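Local coordinates for dTDP-4-dehydrorhamnose 3,5-epimerase (Bacillus anthracis str. Ames, PDB 3RYK), which catalyses epimerisation at carbons 3 and 5 of a dTDP-linked 4-keto sugar in the biosynthesis of dTDP-L-rhamnose, at residues 83-96 / 136-148. Sequence-based numbering, arbitrary orientation. Where two conformers were deposited one is given.
Sequences RGLHFQKNPKAQTK and LVPKGFAHGFCTL
With CG set between its backbone N and carbonyl carbon (chi1 63°), the ring of Phe145 lies against Arg83, whose chain bends at chi2 and carries the guanidinium onward to Ser76 and a bound pyrophosphate. This pair sits at one end of two adjacent antiparallel strands, 83-88 and 141-147, in the jelly-roll-like fold of the epimerase. Arg83 CB makes a CH-pi contact over one face of the Phe145 ring, 3.8 Å from its centroid, while Arg83 CG comes to 3.3 Å from Phe145 CZ at the rim. Both backbone bonds of the pair are made. Beyond it a beta bulge, with a cis peptide before Leu85, shifts the register by one. Here Gly84 CA and Gly144 CA approach to 4.1 Å, and Leu85 packs its CB on the Ala142 methyl group and CD2 near Gly144. Pairing resumes at His86 and His143, where His86 N reaches His143 O at 2.7 Å from above the carbonyl plane, 40° out of it. A third pair, Lys96 with Val137, belongs to the other sheet, where strand 96-100 runs antiparallel to strand 134-137. The extended Lys96 chain carries its amine toward the His143 ring, and a water bridges them, 2.5 Å from Lys96 NZ and 2.6 Å from His143 ND1, at the ring edge and in its plane. Asp107 is hydrogen-bonded to the other ring nitrogen, NE2, so both ring nitrogens have partners, which should fix the rotation of the ring. At the loop end, Lys139 runs extended along Ala93 and crosses Thr95 at about a right angle, bringing CG to 3.5 Å from Thr95 OG1. One water donates to this hydroxyl and accepts from Lys139 N; another accepts a hydrogen bond from Lys139 NZ and donates one to Ala93 O at 2.7 Å.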
ATOM      1  N   ARG A  83      18.884   0.720   1.964  1.00 20.62           N
ATOM      2  CA  ARG A  83      18.047   1.362   2.973  1.00 20.78           C
ATOM      3  C   ARG A  83      18.117   0.501   4.250  1.00 20.96           C
ATOM      4  O   ARG A  83      17.546  -0.602   4.295  1.00 19.99           O
ATOM      5  CB  ARG A  83      16.603   1.457   2.486  1.00 21.41           C
ATOM      6  CG  ARG A  83      16.387   2.211   1.166  1.00 22.65           C
ATOM      7  CD  ARG A  83      16.805   3.668   1.197  1.00 23.17           C
ATOM      8  NE  ARG A  83      16.435   4.303  -0.067  1.00 22.36           N
ATOM      9  CZ  ARG A  83      16.570   5.595  -0.351  1.00 23.49           C
ATOM     10  NH1 ARG A  83      17.093   6.437   0.539  1.00 24.86           N
ATOM     11  NH2 ARG A  83      16.172   6.047  -1.537  1.00 25.18           N
ATOM     12  N   GLY A  84      18.820   0.987   5.271  1.00 21.30           N
ATOM     13  CA  GLY A  84      18.986   0.270   6.550  1.00 22.08           C
ATOM     14  C   GLY A  84      20.438   0.031   6.955  1.00 23.18           C
ATOM     15  O   GLY A  84      21.340   0.718   6.433  1.00 24.36           O
ATOM     16  N   LEU A  85      20.710  -0.905   7.880  1.00 24.37           N
ATOM     17  CA  LEU A  85      19.717  -1.759   8.589  1.00 24.25           C
ATOM     18  C   LEU A  85      19.087  -0.972   9.739  1.00 24.81           C
ATOM     19  O   LEU A  85      19.798  -0.599  10.664  1.00 25.54           O
ATOM     20  CB  LEU A  85      20.408  -2.998   9.188  1.00 24.55           C
ATOM     21  CG  LEU A  85      21.086  -4.065   8.324  1.00 25.02           C
ATOM     22  CD1 LEU A  85      21.905  -5.014   9.196  1.00 27.56           C
ATOM     23  CD2 LEU A  85      20.044  -4.824   7.501  1.00 25.50           C
ATOM     24  N   HIS A  86      17.769  -0.767   9.680  0.50 24.64           N
ATOM     25  CA  HIS A  86      17.005  -0.018  10.689  0.50 24.92           C
ATOM     26  C   HIS A  86      16.316  -0.826  11.789  0.50 25.08           C
ATOM     27  O   HIS A  86      15.947  -1.978  11.595  0.50 24.66           O
ATOM     28  CB  HIS A  86      15.875   0.751   9.969  0.50 24.92           C
ATOM     29  CG  HIS A  86      14.874   1.385  10.895  0.50 25.37           C
ATOM     30  ND1 HIS A  86      13.880   0.663  11.522  0.50 25.76           N
ATOM     31  CD2 HIS A  86      14.691   2.672  11.272  0.50 26.34           C
ATOM     32  CE1 HIS A  86      13.148   1.471  12.268  0.50 25.93           C
ATOM     33  NE2 HIS A  86      13.617   2.699  12.131  0.50 27.10           N
ATOM     34  N   PHE A  87      16.147  -0.199  12.951  1.00 25.71           N
ATOM     35  CA  PHE A  87      15.441  -0.802  14.075  1.00 26.43           C
ATOM     36  C   PHE A  87      15.130   0.383  14.982  1.00 27.85           C
ATOM     37  O   PHE A  87      15.971   1.275  15.165  1.00 28.81           O
ATOM     38  CB  PHE A  87      16.130  -1.955  14.810  1.00 27.05           C
ATOM     39  CG  PHE A  87      17.346  -1.574  15.586  1.00 27.62           C
ATOM     40  CD1 PHE A  87      17.232  -1.156  16.909  1.00 28.28           C
ATOM     41  CD2 PHE A  87      18.602  -1.685  15.027  1.00 30.87           C
ATOM     42  CE1 PHE A  87      18.362  -0.823  17.641  1.00 29.26           C
ATOM     43  CE2 PHE A  87      19.732  -1.359  15.756  1.00 30.86           C
ATOM     44  CZ  PHE A  87      19.612  -0.930  17.061  1.00 30.56           C
ATOM     45  N   GLN A  88      13.918   0.428  15.512  1.00 29.09           N
ATOM     46  CA  GLN A  88      13.548   1.520  16.389  1.00 30.33           C
ATOM     47  C   GLN A  88      13.652   0.911  17.780  1.00 31.16           C
ATOM     48  O   GLN A  88      12.996  -0.091  18.070  1.00 32.10           O
ATOM     49  CB  GLN A  88      12.141   2.028  16.065  1.00 30.43           C
ATOM     50  CG  GLN A  88      11.875   3.418  16.593  1.00 31.32           C
ATOM     51  CD  GLN A  88      10.538   3.972  16.171  1.00 29.65           C
ATOM     52  OE1 GLN A  88      10.477   4.811  15.271  1.00 28.10           O
ATOM     53  NE2 GLN A  88       9.462   3.449  16.735  1.00 29.59           N
ATOM     54  N   LYS A  89      14.509   1.479  18.631  1.00 32.30           N
ATOM     55  CA  LYS A  89      14.675   0.965  19.985  1.00 32.35           C
ATOM     56  C   LYS A  89      13.438   1.174  20.837  1.00 32.37           C
ATOM     57  O   LYS A  89      12.731   2.176  20.673  1.00 32.66           O
ATOM     58  CB  LYS A  89      15.837   1.665  20.727  1.00 32.69           C
ATOM     59  CG  LYS A  89      17.267   1.381  20.269  1.00 33.84           C
ATOM     60  CD  LYS A  89      18.252   2.210  21.118  1.00 35.11           C
ATOM     61  CE  LYS A  89      19.730   1.851  20.894  1.00 36.28           C
ATOM     62  NZ  LYS A  89      20.236   1.989  19.506  1.00 37.93           N
ATOM     63  N   ASN A  90      13.167   0.220  21.730  1.00 32.52           N
ATOM     64  CA  ASN A  90      12.032   0.349  22.648  1.00 32.91           C
ATOM     65  C   ASN A  90      12.251   1.580  23.531  1.00 32.99           C
ATOM     66  O   ASN A  90      13.369   2.096  23.606  1.00 34.07           O
ATOM     67  CB  ASN A  90      11.739  -0.926  23.469  1.00 32.88           C
ATOM     68  CG  ASN A  90      10.685  -1.836  22.819  1.00 33.93           C
ATOM     69  OD1 ASN A  90       9.543  -1.418  22.588  1.00 33.44           O
ATOM     70  ND2 ASN A  90      11.028  -3.096  22.634  1.00 35.66           N
ATOM     71  N   PRO A  91      11.184   2.067  24.183  1.00 32.49           N
ATOM     72  CA  PRO A  91       9.792   1.570  24.180  1.00 32.07           C
ATOM     73  C   PRO A  91       8.985   1.714  22.879  1.00 31.85           C
ATOM     74  O   PRO A  91       7.791   1.421  22.894  1.00 32.67           O
ATOM     75  CB  PRO A  91       9.134   2.406  25.279  1.00 32.07           C
ATOM     76  CG  PRO A  91       9.928   3.648  25.328  1.00 32.24           C
ATOM     77  CD  PRO A  91      11.334   3.260  25.036  1.00 32.78           C
ATOM     78  N   LYS A  92       9.608   2.136  21.776  1.00 31.88           N
ATOM     79  CA  LYS A  92       8.895   2.304  20.519  1.00 31.34           C
ATOM     80  C   LYS A  92       9.322   1.318  19.419  1.00 30.93           C
ATOM     81  O   LYS A  92       9.524   1.715  18.267  1.00 30.79           O
ATOM     82  CB  LYS A  92       9.049   3.758  20.057  1.00 32.12           C
ATOM     83  CG  LYS A  92       8.590   4.749  21.129  1.00 33.15           C
ATOM     84  CD  LYS A  92       8.729   6.193  20.710  1.00 35.92           C
ATOM     85  CE  LYS A  92       8.364   7.114  21.873  1.00 36.82           C
ATOM     86  NZ  LYS A  92       8.495   8.571  21.564  1.00 37.61           N
ATOM     87  N   ALA A  93       9.436   0.036  19.769  1.00 29.92           N
ATOM     88  CA  ALA A  93       9.825  -0.991  18.796  1.00 28.91           C
ATOM     89  C   ALA A  93       8.681  -1.156  17.801  1.00 28.53           C
ATOM     90  O   ALA A  93       7.505  -1.036  18.173  1.00 29.10           O
ATOM     91  CB  ALA A  93      10.149  -2.322  19.474  1.00 29.18           C
ATOM     92  N   GLN A  94       9.035  -1.413  16.544  1.00 27.40           N
ATOM     93  CA  GLN A  94       8.056  -1.588  15.466  1.00 26.67           C
ATOM     94  C   GLN A  94       8.037  -2.945  14.775  1.00 26.66           C
ATOM     95  O   GLN A  94       9.086  -3.494  14.425  1.00 27.67           O
ATOM     96  CB  GLN A  94       8.370  -0.591  14.350  1.00 26.09           C
ATOM     97  CG  GLN A  94       8.158   0.891  14.635  1.00 27.29           C
ATOM     98  CD  GLN A  94       8.767   1.757  13.547  1.00 27.18           C
ATOM     99  OE1 GLN A  94       9.911   1.543  13.148  1.00 29.33           O
ATOM    100  NE2 GLN A  94       8.033   2.766  13.102  1.00 27.92           N
ATOM    101  N   THR A  95       6.832  -3.480  14.594  1.00 26.12           N
ATOM    102  CA  THR A  95       6.637  -4.722  13.872  1.00 25.90           C
ATOM    103  C   THR A  95       6.467  -4.124  12.486  1.00 25.37           C
ATOM    104  O   THR A  95       5.791  -3.096  12.344  1.00 26.26           O
ATOM    105  CB  THR A  95       5.315  -5.410  14.212  1.00 26.21           C
ATOM    106  OG1 THR A  95       5.254  -5.672  15.612  1.00 27.72           O
ATOM    107  CG2 THR A  95       5.167  -6.708  13.429  1.00 25.92           C
ATOM    108  N   LYS A  96       7.089  -4.716  11.474  1.00 24.28           N
ATOM    109  CA  LYS A  96       6.969  -4.210  10.108  1.00 23.25           C
ATOM    110  C   LYS A  96       6.428  -5.308   9.204  1.00 22.13           C
ATOM    111  O   LYS A  96       6.557  -6.477   9.538  1.00 22.87           O
ATOM    112  CB  LYS A  96       8.311  -3.732   9.586  1.00 23.71           C
ATOM    113  CG  LYS A  96       8.935  -2.626  10.413  1.00 25.05           C
ATOM    114  CD  LYS A  96      10.236  -2.166   9.818  1.00 25.01           C
ATOM    115  CE  LYS A  96      10.878  -1.088  10.666  1.00 27.02           C
ATOM    116  NZ  LYS A  96      12.150  -0.637  10.046  1.00 29.34           N
ATOM    117  N   LEU A 136       7.109 -10.343   7.228  1.00 20.22           N
ATOM    118  CA  LEU A 136       6.642  -9.875   8.518  1.00 21.10           C
ATOM    119  C   LEU A 136       7.923  -9.865   9.352  1.00 21.30           C
ATOM    120  O   LEU A 136       8.513 -10.917   9.602  1.00 20.94           O
ATOM    121  CB  LEU A 136       5.577 -10.816   9.108  1.00 20.67           C
ATOM    122  CG  LEU A 136       4.878 -10.413  10.425  1.00 22.07           C
ATOM    123  CD1 LEU A 136       5.823 -10.366  11.635  1.00 24.01           C
ATOM    124  CD2 LEU A 136       4.160  -9.092  10.245  1.00 23.28           C
ATOM    125  N   VAL A 137       8.378  -8.662   9.716  1.00 21.98           N
ATOM    126  CA  VAL A 137       9.582  -8.479  10.509  1.00 22.56           C
ATOM    127  C   VAL A 137       9.138  -8.204  11.959  1.00 22.56           C
ATOM    128  O   VAL A 137       8.575  -7.139  12.253  1.00 22.84           O
ATOM    129  CB  VAL A 137      10.425  -7.287  10.018  1.00 22.40           C
ATOM    130  CG1 VAL A 137      11.788  -7.300  10.700  1.00 24.48           C
ATOM    131  CG2 VAL A 137      10.606  -7.325   8.503  1.00 22.56           C
ATOM    132  N   PRO A 138       9.394  -9.151  12.872  1.00 23.12           N
ATOM    133  CA  PRO A 138       8.974  -8.917  14.241  1.00 23.95           C
ATOM    134  C   PRO A 138       9.782  -7.849  14.964  1.00 24.22           C
ATOM    135  O   PRO A 138      10.787  -7.360  14.443  1.00 24.55           O
ATOM    136  CB  PRO A 138       9.250 -10.268  14.938  1.00 24.32           C
ATOM    137  CG  PRO A 138       9.666 -11.218  13.909  1.00 24.67           C
ATOM    138  CD  PRO A 138      10.069 -10.455  12.707  1.00 23.06           C
ATOM    139  N   LYS A 139       9.313  -7.488  16.157  1.00 24.10           N
ATOM    140  CA  LYS A 139      10.017  -6.523  16.990  1.00 24.63           C
ATOM    141  C   LYS A 139      11.286  -7.254  17.443  1.00 24.54           C
ATOM    142  O   LYS A 139      11.271  -8.476  17.587  1.00 23.92           O
ATOM    143  CB  LYS A 139       9.162  -6.104  18.191  1.00 24.65           C
ATOM    144  CG  LYS A 139       7.929  -5.311  17.821  1.00 26.40           C
ATOM    145  CD  LYS A 139       7.137  -4.925  19.038  1.00 27.21           C
ATOM    146  CE  LYS A 139       5.992  -4.010  18.669  1.00 27.15           C
ATOM    147  NZ  LYS A 139       5.231  -3.550  19.850  1.00 28.33           N
ATOM    148  N   GLY A 140      12.386  -6.521  17.647  1.00 24.36           N
ATOM    149  CA  GLY A 140      13.646  -7.132  18.067  1.00 24.89           C
ATOM    150  C   GLY A 140      14.574  -7.506  16.923  1.00 24.09           C
ATOM    151  O   GLY A 140      15.587  -8.193  17.127  1.00 25.90           O
ATOM    152  N   PHE A 141      14.216  -7.058  15.722  1.00 23.79           N
ATOM    153  CA  PHE A 141      14.974  -7.293  14.495  1.00 23.19           C
ATOM    154  C   PHE A 141      15.432  -6.021  13.796  1.00 22.92           C
ATOM    155  O   PHE A 141      14.792  -4.963  13.908  1.00 23.35           O
ATOM    156  CB  PHE A 141      14.111  -8.061  13.464  1.00 23.81           C
ATOM    157  CG  PHE A 141      13.903  -9.518  13.779  1.00 23.19           C
ATOM    158  CD1 PHE A 141      14.569 -10.500  13.042  1.00 24.35           C
ATOM    159  CD2 PHE A 141      13.086  -9.913  14.819  1.00 24.76           C
ATOM    160  CE1 PHE A 141      14.399 -11.855  13.317  1.00 25.41           C
ATOM    161  CE2 PHE A 141      12.908 -11.261  15.110  1.00 26.11           C
ATOM    162  CZ  PHE A 141      13.568 -12.235  14.361  1.00 25.36           C
ATOM    163  N   ALA A 142      16.554  -6.138  13.081  1.00 23.17           N
ATOM    164  CA  ALA A 142      17.108  -5.055  12.293  1.00 23.13           C
ATOM    165  C   ALA A 142      16.567  -5.408  10.912  1.00 22.90           C
ATOM    166  O   ALA A 142      16.423  -6.610  10.583  1.00 24.23           O
ATOM    167  CB  ALA A 142      18.606  -5.067  12.291  1.00 23.99           C
ATOM    168  N   HIS A 143      16.257  -4.387  10.124  1.00 22.01           N
ATOM    169  CA  HIS A 143      15.715  -4.543   8.776  1.00 22.07           C
ATOM    170  C   HIS A 143      16.270  -3.549   7.783  1.00 22.27           C
ATOM    171  O   HIS A 143      16.337  -2.331   8.061  1.00 23.56           O
ATOM    172  CB  HIS A 143      14.197  -4.370   8.759  1.00 22.21           C
ATOM    173  CG  HIS A 143      13.641  -4.197   7.378  1.00 21.16           C
ATOM    174  ND1 HIS A 143      13.291  -2.967   6.860  1.00 22.46           N
ATOM    175  CD2 HIS A 143      13.435  -5.092   6.384  1.00 21.81           C
ATOM    176  CE1 HIS A 143      12.871  -3.113   5.617  1.00 22.18           C
ATOM    177  NE2 HIS A 143      12.956  -4.391   5.301  1.00 22.05           N
ATOM    178  N   GLY A 144      16.632  -4.064   6.610  1.00 21.77           N
ATOM    179  CA  GLY A 144      17.163  -3.249   5.531  1.00 20.94           C
ATOM    180  C   GLY A 144      17.034  -3.966   4.212  1.00 20.21           C
ATOM    181  O   GLY A 144      16.674  -5.153   4.185  1.00 19.37           O
ATOM    182  N   PHE A 145      17.311  -3.257   3.124  1.00 19.74           N
ATOM    183  CA  PHE A 145      17.229  -3.862   1.800  1.00 19.16           C
ATOM    184  C   PHE A 145      18.109  -3.192   0.745  1.00 19.24           C
ATOM    185  O   PHE A 145      18.557  -2.039   0.910  1.00 19.09           O
ATOM    186  CB  PHE A 145      15.776  -3.895   1.316  1.00 19.50           C
ATOM    187  CG  PHE A 145      15.149  -2.530   1.139  1.00 18.12           C
ATOM    188  CD1 PHE A 145      15.324  -1.821  -0.050  1.00 19.76           C
ATOM    189  CD2 PHE A 145      14.352  -1.986   2.120  1.00 20.23           C
ATOM    190  CE1 PHE A 145      14.733  -0.577  -0.237  1.00 22.73           C
ATOM    191  CE2 PHE A 145      13.744  -0.739   1.937  1.00 19.09           C
ATOM    192  CZ  PHE A 145      13.940  -0.037   0.758  1.00 21.35           C
ATOM    193  N   CYS A 146      18.349  -3.929  -0.336  1.00 18.67           N
ATOM    194  CA  CYS A 146      19.145  -3.462  -1.478  1.00 18.97           C
ATOM    195  C   CYS A 146      18.263  -3.570  -2.707  1.00 17.50           C
ATOM    196  O   CYS A 146      17.754  -4.654  -3.017  1.00 17.48           O
ATOM    197  CB  CYS A 146      20.414  -4.303  -1.664  1.00 18.91           C
ATOM    198  SG  CYS A 146      21.529  -3.744  -2.981  1.00 22.06           S
ATOM    199  N   THR A 147      18.080  -2.460  -3.413  1.00 17.54           N
ATOM    200  CA  THR A 147      17.249  -2.458  -4.618  1.00 17.33           C
ATOM    201  C   THR A 147      18.044  -3.150  -5.717  1.00 16.85           C
ATOM    202  O   THR A 147      19.233  -2.911  -5.882  1.00 17.57           O
ATOM    203  CB  THR A 147      16.798  -1.046  -4.988  1.00 17.77           C
ATOM    204  OG1 THR A 147      17.941  -0.224  -5.275  1.00 17.85           O
ATOM    205  CG2 THR A 147      16.009  -0.422  -3.813  1.00 18.08           C
ATOM    206  N   LEU A 148      17.390  -4.005  -6.498  1.00 16.28           N
ATOM    207  CA  LEU A 148      18.088  -4.744  -7.538  1.00 15.79           C
ATOM    208  C   LEU A 148      17.988  -4.171  -8.952  1.00 15.46           C
ATOM    209  O   LEU A 148      18.743  -4.574  -9.843  1.00 16.74           O
ATOM    210  CB  LEU A 148      17.527  -6.182  -7.546  1.00 15.12           C
ATOM    211  CG  LEU A 148      17.563  -6.947  -6.214  1.00 17.04           C
ATOM    212  CD1 LEU A 148      17.025  -8.401  -6.496  1.00 16.99           C
ATOM    213  CD2 LEU A 148      18.935  -7.001  -5.544  1.00 20.22           C
TER
HETATM  214  O   HOH W   1      13.393  -3.543  11.814  1.00 35.88           O
HETATM  215  O   HOH W   2       6.008  -1.157  20.411  1.00 43.58           O
HETATM  216  O   HOH W   3      10.761  -4.968  12.894  1.00 29.43           O
HETATM  217  O   HOH W   4       6.427  -8.183  16.363  1.00 34.09           O
HETATM  218  O   HOH W   5      13.367  -0.528   7.859  1.00 35.25           O